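Local structure of aminotransferase class I and II (Streptococcus suis 89/1591, 3OP7) at residues A[6-14]-A[333-341]; A[322-332]-A[360-371]. The protein probably catalyses amino-group transfer between amino acids and 2-oxo acids, using pyridoxal 5'-phosphate bound covalently to a lysine. All blocks are in the same frame, centred on the assembly; numbering follows the deposited sequence. Where two conformers were deposited one is given.

How the interactions relate
Near the N terminus, residues 6-14 lead into and form most of helix 8-16, and interaction 1 closes a loop of 318 residues when 333-341 returns to it. Residues 322-332 run into 333-341, and interaction 2 closes a loop of 27 residues when 360-371, the end of helix 354-368 and its tail, packs back on 322-332. One partner of interaction 2 lies inside the long loop, the other beyond it: the contacts cross. Helix 319-330, a partner in interaction 2, also packs against both segments of interaction 1: L324 CD2 on W12 CZ3 at 3.8 Å, and L326 CD2 on L334 CD1 at 3.6 Å. Together they join the N-terminal helix, strands 332-333 and 335-336, and the last helix.

Interaction 1: residues A[6-14]-A[333-341]; sequences RFGVEEWLN and LLVPGNRFE
R339 reaches the first turns of helix 8-14 with a salt bridge and a hydrogen bond. Its guanidinium presents two nitrogens end-on to a single carboxylate oxygen, NH1 at 2.6 Å and NH2 at 2.9 Å from E11 OE1, with the two flat groups nearly coplanar (9° apart). A bend at chi2 of E11 (-85°) brings its carboxylate round to the arginine. NH1 also donates to G8 O at 3.0 Å, in a bent bond whose donor is tilted from the carbonyl plane. The helical N-H of W12 reaches the same oxygen from the opposite face. Behind this grip, NE of R339 forms a salt bridge with E320.

The indole of W12 supplies the other polar link: NE1 donates to L334 O at 2.8 Å, in the carbonyl plane, although the oxygen is tilted from the ring plane. P336 closes over one indole face in a CH-pi contact, CD 3.6 Å from the centroid of the six-membered ring. R339 crosses W12 instead of stacking on it; ring and guanidinium planes are 67° apart, and W12 CB lies over a guanidinium face while NH2 meets the indole edge.

Apolar contacts flank the indole: L13 CD2 meets L333 CD2 at 4.0 Å, and V335 CG2 packs against W12 CD1. A separate one joins V9 to F340, CG2 touching CE2 at 3.6 Å.

R347, on the neighbouring strand 345-348, touches V9, V335 and F340. Residues F7, E10 and N14 face the second subunit, and E10 OE1 is hydrogen-bonded to the backbone N of D249 of that subunit. The arrangement is that of a fold type I aminotransferase, whose N-terminal segment joins the small C-terminal domain and borders the dimer interface.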
# COMPACT_ATOMS: atom_id res chain seq x y z
N ARG A 6 -7.64 -14.83 6.73
CA ARG A 6 -8.43 -13.61 6.45
C ARG A 6 -8.30 -12.64 7.63
O ARG A 6 -8.13 -13.09 8.75
CB ARG A 6 -9.89 -13.97 6.28
CG ARG A 6 -10.24 -14.69 4.95
CD ARG A 6 -11.68 -15.24 5.01
NE ARG A 6 -11.85 -16.09 6.22
CZ ARG A 6 -13.00 -16.30 6.87
NH1 ARG A 6 -14.15 -15.74 6.46
NH2 ARG A 6 -13.00 -17.09 7.94
N PHE A 7 -8.40 -11.35 7.35
CA PHE A 7 -8.29 -10.29 8.34
C PHE A 7 -9.68 -10.18 9.00
O PHE A 7 -10.66 -9.85 8.34
CB PHE A 7 -7.83 -9.00 7.63
CG PHE A 7 -7.15 -8.00 8.54
CD1 PHE A 7 -7.89 -7.33 9.53
CD2 PHE A 7 -5.81 -7.67 8.38
CE1 PHE A 7 -7.30 -6.39 10.35
CE2 PHE A 7 -5.18 -6.75 9.18
CZ PHE A 7 -5.94 -6.07 10.17
N GLY A 8 -9.76 -10.55 10.28
CA GLY A 8 -11.03 -10.82 10.91
C GLY A 8 -11.96 -9.63 11.02
O GLY A 8 -13.15 -9.77 10.71
N VAL A 9 -11.46 -8.50 11.49
CA VAL A 9 -12.31 -7.29 11.58
C VAL A 9 -12.80 -6.90 10.18
O VAL A 9 -13.96 -6.60 9.97
CB VAL A 9 -11.56 -6.17 12.22
CG1 VAL A 9 -12.34 -4.84 12.06
CG2 VAL A 9 -11.25 -6.54 13.70
N GLU A 10 -11.89 -6.97 9.20
CA GLU A 10 -12.22 -6.66 7.80
C GLU A 10 -13.38 -7.49 7.22
O GLU A 10 -14.32 -6.97 6.59
CB GLU A 10 -10.94 -6.81 6.91
CG GLU A 10 -11.17 -6.41 5.48
CD GLU A 10 -9.87 -6.52 4.61
OE1 GLU A 10 -8.86 -6.99 5.12
OE2 GLU A 10 -9.94 -6.11 3.43
N GLU A 11 -13.32 -8.81 7.42
CA GLU A 11 -14.33 -9.70 6.89
C GLU A 11 -15.69 -9.33 7.52
O GLU A 11 -16.72 -9.25 6.84
CB GLU A 11 -13.95 -11.15 7.21
CG GLU A 11 -14.83 -12.22 6.50
CD GLU A 11 -16.14 -12.54 7.24
OE1 GLU A 11 -16.21 -12.33 8.48
OE2 GLU A 11 -17.13 -12.99 6.57
N TRP A 12 -15.69 -9.09 8.83
CA TRP A 12 -16.93 -8.69 9.53
C TRP A 12 -17.49 -7.40 8.93
O TRP A 12 -18.67 -7.37 8.57
CB TRP A 12 -16.65 -8.48 11.01
CG TRP A 12 -17.78 -7.87 11.75
CD1 TRP A 12 -17.90 -6.56 12.12
CD2 TRP A 12 -18.92 -8.55 12.27
NE1 TRP A 12 -19.09 -6.38 12.82
CE2 TRP A 12 -19.73 -7.59 12.92
CE3 TRP A 12 -19.36 -9.87 12.21
CZ2 TRP A 12 -20.95 -7.93 13.52
CZ3 TRP A 12 -20.55 -10.22 12.82
CH2 TRP A 12 -21.35 -9.24 13.45
N LEU A 13 -16.65 -6.37 8.83
CA LEU A 13 -17.07 -5.09 8.24
C LEU A 13 -17.49 -5.23 6.77
O LEU A 13 -18.52 -4.66 6.37
CB LEU A 13 -16.02 -4.00 8.41
CG LEU A 13 -15.68 -3.64 9.85
CD1 LEU A 13 -14.52 -2.69 9.99
CD2 LEU A 13 -16.96 -3.10 10.60
N ASN A 14 -16.72 -5.97 5.96
CA ASN A 14 -17.13 -6.20 4.57
C ASN A 14 -18.58 -6.69 4.47
O ASN A 14 -19.36 -6.21 3.63
CB ASN A 14 -16.24 -7.24 3.87
CG ASN A 14 -14.88 -6.70 3.50
OD1 ASN A 14 -14.64 -5.49 3.46
ND2 ASN A 14 -13.96 -7.62 3.23
N LEU A 333 -24.23 -1.46 14.85
CA LEU A 333 -23.06 -2.25 14.47
C LEU A 333 -21.95 -2.07 15.48
O LEU A 333 -21.54 -0.94 15.78
CB LEU A 333 -22.57 -1.91 13.07
CG LEU A 333 -21.46 -2.83 12.50
CD1 LEU A 333 -22.00 -4.22 12.19
CD2 LEU A 333 -20.80 -2.20 11.28
N LEU A 334 -21.48 -3.22 16.00
CA LEU A 334 -20.31 -3.33 16.86
C LEU A 334 -19.40 -4.33 16.18
O LEU A 334 -19.79 -4.94 15.15
CB LEU A 334 -20.75 -3.89 18.24
CG LEU A 334 -21.61 -2.98 19.12
CD1 LEU A 334 -22.25 -3.77 20.26
CD2 LEU A 334 -20.73 -1.89 19.68
N VAL A 335 -18.21 -4.56 16.74
CA VAL A 335 -17.35 -5.68 16.30
C VAL A 335 -17.29 -6.69 17.45
O VAL A 335 -16.88 -6.33 18.56
CB VAL A 335 -15.97 -5.27 15.87
CG1 VAL A 335 -15.18 -6.53 15.33
CG2 VAL A 335 -16.07 -4.17 14.78
N PRO A 336 -17.74 -7.93 17.21
CA PRO A 336 -17.78 -8.86 18.34
C PRO A 336 -16.41 -9.37 18.73
O PRO A 336 -15.50 -9.46 17.87
CB PRO A 336 -18.63 -10.03 17.81
CG PRO A 336 -18.43 -10.02 16.34
CD PRO A 336 -18.27 -8.55 15.98
N GLY A 337 -16.28 -9.71 20.02
CA GLY A 337 -14.99 -10.00 20.63
C GLY A 337 -14.25 -11.22 20.10
O GLY A 337 -13.03 -11.25 20.17
N ASN A 338 -14.99 -12.20 19.60
CA ASN A 338 -14.38 -13.39 18.98
C ASN A 338 -13.50 -13.04 17.79
O ASN A 338 -12.62 -13.81 17.44
CB ASN A 338 -15.45 -14.40 18.56
CG ASN A 338 -16.38 -13.82 17.52
OD1 ASN A 338 -17.00 -12.79 17.77
ND2 ASN A 338 -16.46 -14.44 16.35
N ARG A 339 -13.74 -11.89 17.16
CA ARG A 339 -12.88 -11.43 16.06
C ARG A 339 -11.48 -11.00 16.55
O ARG A 339 -10.57 -10.79 15.71
CB ARG A 339 -13.54 -10.30 15.26
CG ARG A 339 -14.90 -10.65 14.62
CD ARG A 339 -14.74 -11.77 13.62
NE ARG A 339 -15.96 -12.24 12.96
CZ ARG A 339 -16.12 -12.35 11.64
NH1 ARG A 339 -15.15 -11.96 10.79
NH2 ARG A 339 -17.24 -12.87 11.17
N PHE A 340 -11.34 -10.85 17.86
CA PHE A 340 -10.06 -10.62 18.57
C PHE A 340 -9.67 -11.82 19.49
O PHE A 340 -8.83 -11.69 20.37
CB PHE A 340 -10.16 -9.32 19.39
CG PHE A 340 -10.75 -8.16 18.65
CD1 PHE A 340 -12.13 -7.94 18.65
CD2 PHE A 340 -9.95 -7.28 17.91
CE1 PHE A 340 -12.69 -6.88 17.93
CE2 PHE A 340 -10.51 -6.22 17.19
CZ PHE A 340 -11.88 -6.01 17.21
N GLU A 341 -10.28 -12.98 19.27
CA GLU A 341 -10.14 -14.15 20.11
C GLU A 341 -10.34 -13.87 21.60
O GLU A 341 -9.75 -14.51 22.45
CB GLU A 341 -8.82 -14.92 19.85
CG GLU A 341 -8.95 -16.44 20.21
CD GLU A 341 -7.67 -17.27 20.02
OE1 GLU A 341 -6.65 -16.73 19.55
OE2 GLU A 341 -7.68 -18.49 20.37

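Interaction 2: residues A[322-332]-A[360-371]; sequences FCLQLLQEHGV and GLEKLSQFLRRF
G360 presents its backbone O to V332 CG2, and K363 CB, one turn on, lies 3.6 Å from the same methyl. K363 continues past H330: its chain bends at chi2, CD passes ND1 of the imidazole, and its carbonyl oxygen lies off-centre over one face of that ring.

One residue on, L364 turns its CD1 branch into the angle between two side chains, 3.9 Å from L326 CD2 and 4.0 Å from F322 CE1, meeting the phenyl ring at its edge. Q366 lies farther out, with OE1 near H330 CE1.

F367 is the centre of the contact. With CG anti to the backbone N (chi1 -168°), its ring enters the other helix as a knob into the hole formed by F322, L326, E329 and H330. The helix segments cross at 111°, with axes 10.6 Å apart at closest approach, so this is a steep crossing within the small domain of the aminotransferase fold. The edge of F367 points at the face of F322 in a T-shaped pair, centroids 5.0 Å apart and planes at 69°, with CE2 over the centre of the F322 ring. L326 covers a face of F367: CB makes a CH-pi contact 4.2 Å from the ring centroid, while CD1 reaches F367 CB. Q325 CB comes up to F367 CZ at 3.6 Å, and H330 meets the ring rim to rim. The carboxylate of E329 stands near the F367 edge, perpendicular to the ring.

L368 places CD2 at the edge of F322, beside its CZ. Beyond it, F371 turns back to add a fourth ring to the aromatic cluster of F322, H330 and F367: its CE2 lies above the F367 face opposite L326, offset toward the rim, and also touches F322 CE2 at 3.9 Å.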
# COMPACT_ATOMS: atom_id res chain seq x y z
N PHE A 322 -24.67 -12.39 19.16
CA PHE A 322 -25.24 -11.23 19.85
C PHE A 322 -25.20 -10.01 18.94
O PHE A 322 -26.19 -9.29 18.77
CB PHE A 322 -24.44 -10.95 21.10
CG PHE A 322 -24.90 -9.77 21.90
CD1 PHE A 322 -24.43 -8.49 21.63
CD2 PHE A 322 -25.75 -9.94 22.98
CE1 PHE A 322 -24.82 -7.41 22.40
CE2 PHE A 322 -26.15 -8.86 23.75
CZ PHE A 322 -25.69 -7.60 23.47
N CYS A 323 -24.04 -9.75 18.36
CA CYS A 323 -23.89 -8.61 17.47
C CYS A 323 -24.68 -8.73 16.15
O CYS A 323 -25.15 -7.72 15.63
CB CYS A 323 -22.42 -8.36 17.16
SG CYS A 323 -21.49 -7.70 18.60
N LEU A 324 -24.79 -9.95 15.61
CA LEU A 324 -25.61 -10.18 14.41
C LEU A 324 -27.08 -9.88 14.71
O LEU A 324 -27.78 -9.23 13.92
CB LEU A 324 -25.49 -11.64 13.92
CG LEU A 324 -24.18 -12.09 13.25
CD1 LEU A 324 -24.13 -13.65 13.22
CD2 LEU A 324 -24.05 -11.49 11.85
N GLN A 325 -27.55 -10.36 15.85
CA GLN A 325 -28.92 -10.11 16.27
C GLN A 325 -29.19 -8.64 16.55
O GLN A 325 -30.22 -8.12 16.14
CB GLN A 325 -29.24 -10.91 17.52
CG GLN A 325 -29.38 -12.38 17.27
CD GLN A 325 -29.88 -13.12 18.51
OE1 GLN A 325 -29.54 -14.29 18.74
NE2 GLN A 325 -30.67 -12.43 19.34
N LEU A 326 -28.28 -7.98 17.26
CA LEU A 326 -28.39 -6.54 17.52
C LEU A 326 -28.45 -5.75 16.20
O LEU A 326 -29.26 -4.82 16.03
CB LEU A 326 -27.19 -6.06 18.34
CG LEU A 326 -27.03 -4.56 18.54
CD1 LEU A 326 -28.12 -4.03 19.49
CD2 LEU A 326 -25.62 -4.24 19.00
N LEU A 327 -27.62 -6.16 15.25
CA LEU A 327 -27.61 -5.52 13.94
C LEU A 327 -28.95 -5.73 13.23
O LEU A 327 -29.55 -4.76 12.75
CB LEU A 327 -26.44 -6.05 13.09
CG LEU A 327 -26.29 -5.51 11.66
CD1 LEU A 327 -26.03 -4.02 11.71
CD2 LEU A 327 -25.13 -6.22 10.94
N GLN A 328 -29.44 -6.96 13.17
CA GLN A 328 -30.68 -7.30 12.45
C GLN A 328 -31.89 -6.60 13.08
O GLN A 328 -32.77 -6.07 12.40
CB GLN A 328 -30.90 -8.82 12.46
CG GLN A 328 -29.89 -9.63 11.62
CD GLN A 328 -29.93 -11.12 11.94
OE1 GLN A 328 -30.82 -11.60 12.65
NE2 GLN A 328 -28.97 -11.86 11.40
N GLU A 329 -31.93 -6.62 14.41
CA GLU A 329 -33.08 -6.10 15.15
C GLU A 329 -33.10 -4.58 15.41
O GLU A 329 -34.19 -4.01 15.50
CB GLU A 329 -33.21 -6.84 16.49
CG GLU A 329 -33.57 -8.29 16.31
CD GLU A 329 -33.99 -8.95 17.62
OE1 GLU A 329 -34.56 -8.26 18.50
OE2 GLU A 329 -33.75 -10.16 17.78
N HIS A 330 -31.94 -3.95 15.57
CA HIS A 330 -31.86 -2.52 15.92
C HIS A 330 -30.95 -1.69 15.05
O HIS A 330 -30.88 -0.46 15.22
CB HIS A 330 -31.43 -2.36 17.37
CG HIS A 330 -32.41 -2.97 18.32
ND1 HIS A 330 -33.67 -2.47 18.50
CD2 HIS A 330 -32.33 -4.09 19.08
CE1 HIS A 330 -34.32 -3.23 19.36
NE2 HIS A 330 -33.52 -4.22 19.73
N GLY A 331 -30.25 -2.34 14.13
CA GLY A 331 -29.37 -1.66 13.21
C GLY A 331 -28.08 -1.11 13.81
O GLY A 331 -27.45 -0.28 13.17
N VAL A 332 -27.69 -1.58 15.00
CA VAL A 332 -26.49 -1.11 15.68
C VAL A 332 -25.31 -2.04 15.33
O VAL A 332 -25.40 -3.27 15.46
CB VAL A 332 -26.68 -1.09 17.24
CG1 VAL A 332 -25.40 -0.63 17.95
CG2 VAL A 332 -27.86 -0.20 17.65
N GLY A 360 -27.14 4.70 19.34
CA GLY A 360 -26.55 3.36 19.35
C GLY A 360 -26.62 2.75 20.74
O GLY A 360 -27.07 1.61 20.90
N LEU A 361 -26.22 3.53 21.74
CA LEU A 361 -26.22 3.08 23.14
C LEU A 361 -27.65 2.84 23.67
O LEU A 361 -27.94 1.83 24.30
CB LEU A 361 -25.48 4.08 24.04
CG LEU A 361 -23.96 4.22 23.81
CD1 LEU A 361 -23.33 5.15 24.82
CD2 LEU A 361 -23.22 2.88 23.78
N GLU A 362 -28.52 3.81 23.41
CA GLU A 362 -29.94 3.66 23.73
C GLU A 362 -30.49 2.34 23.18
O GLU A 362 -31.09 1.54 23.93
CB GLU A 362 -30.71 4.85 23.19
CG GLU A 362 -30.88 5.98 24.23
CD GLU A 362 -31.28 7.35 23.63
OE1 GLU A 362 -31.52 7.46 22.39
OE2 GLU A 362 -31.31 8.32 24.42
N LYS A 363 -30.23 2.08 21.90
CA LYS A 363 -30.72 0.87 21.24
C LYS A 363 -30.04 -0.40 21.77
O LYS A 363 -30.68 -1.45 21.85
CB LYS A 363 -30.58 0.96 19.72
CG LYS A 363 -31.51 1.99 19.04
CD LYS A 363 -32.99 1.55 19.04
CE LYS A 363 -33.82 2.30 18.00
NZ LYS A 363 -35.30 2.20 18.26
N LEU A 364 -28.76 -0.31 22.10
CA LEU A 364 -28.04 -1.43 22.73
C LEU A 364 -28.67 -1.77 24.08
O LEU A 364 -28.89 -2.94 24.39
CB LEU A 364 -26.56 -1.08 22.92
CG LEU A 364 -25.67 -2.16 23.52
CD1 LEU A 364 -25.89 -3.54 22.85
CD2 LEU A 364 -24.18 -1.75 23.46
N SER A 365 -29.00 -0.74 24.87
CA SER A 365 -29.70 -0.98 26.15
C SER A 365 -31.09 -1.61 25.97
O SER A 365 -31.51 -2.44 26.78
CB SER A 365 -29.83 0.32 26.96
OG SER A 365 -28.55 0.73 27.41
N GLN A 366 -31.79 -1.21 24.91
CA GLN A 366 -33.07 -1.83 24.55
C GLN A 366 -32.91 -3.33 24.29
O GLN A 366 -33.68 -4.15 24.79
CB GLN A 366 -33.67 -1.18 23.29
CG GLN A 366 -34.52 0.08 23.51
CD GLN A 366 -35.05 0.60 22.18
OE1 GLN A 366 -35.47 -0.18 21.33
NE2 GLN A 366 -35.02 1.93 21.98
N PHE A 367 -31.90 -3.67 23.50
CA PHE A 367 -31.57 -5.05 23.20
C PHE A 367 -31.22 -5.81 24.48
O PHE A 367 -31.71 -6.91 24.71
CB PHE A 367 -30.40 -5.10 22.19
CG PHE A 367 -30.16 -6.45 21.60
CD1 PHE A 367 -31.17 -7.13 20.93
CD2 PHE A 367 -28.91 -7.05 21.71
CE1 PHE A 367 -30.94 -8.40 20.38
CE2 PHE A 367 -28.69 -8.31 21.16
CZ PHE A 367 -29.69 -8.98 20.50
N LEU A 368 -30.41 -5.19 25.34
CA LEU A 368 -29.97 -5.82 26.60
C LEU A 368 -31.09 -6.11 27.59
O LEU A 368 -30.99 -7.07 28.35
CB LEU A 368 -28.87 -4.99 27.28
CG LEU A 368 -27.48 -5.08 26.64
CD1 LEU A 368 -26.64 -3.87 27.02
CD2 LEU A 368 -26.78 -6.38 27.02
N ARG A 369 -32.16 -5.31 27.58
CA ARG A 369 -33.34 -5.62 28.43
C ARG A 369 -33.98 -6.98 28.08
O ARG A 369 -34.64 -7.58 28.93
CB ARG A 369 -34.38 -4.49 28.39
CG ARG A 369 -34.07 -3.31 29.35
N ARG A 370 -33.75 -7.48 26.86
CA ARG A 370 -34.20 -8.82 26.46
C ARG A 370 -33.46 -9.98 27.18
O ARG A 370 -33.95 -11.11 27.17
CB ARG A 370 -34.11 -9.01 24.93
CG ARG A 370 -34.81 -7.93 24.09
N PHE A 371 -32.33 -9.70 27.83
CA PHE A 371 -31.54 -10.74 28.54
C PHE A 371 -31.52 -10.67 30.09
O PHE A 371 -30.74 -11.39 30.72
CB PHE A 371 -30.09 -10.73 28.03
CG PHE A 371 -29.97 -10.91 26.55
CD1 PHE A 371 -29.94 -12.19 25.99
CD2 PHE A 371 -29.93 -9.81 25.71
CE1 PHE A 371 -29.84 -12.36 24.61
CE2 PHE A 371 -29.82 -9.97 24.32
CZ PHE A 371 -29.78 -11.25 23.77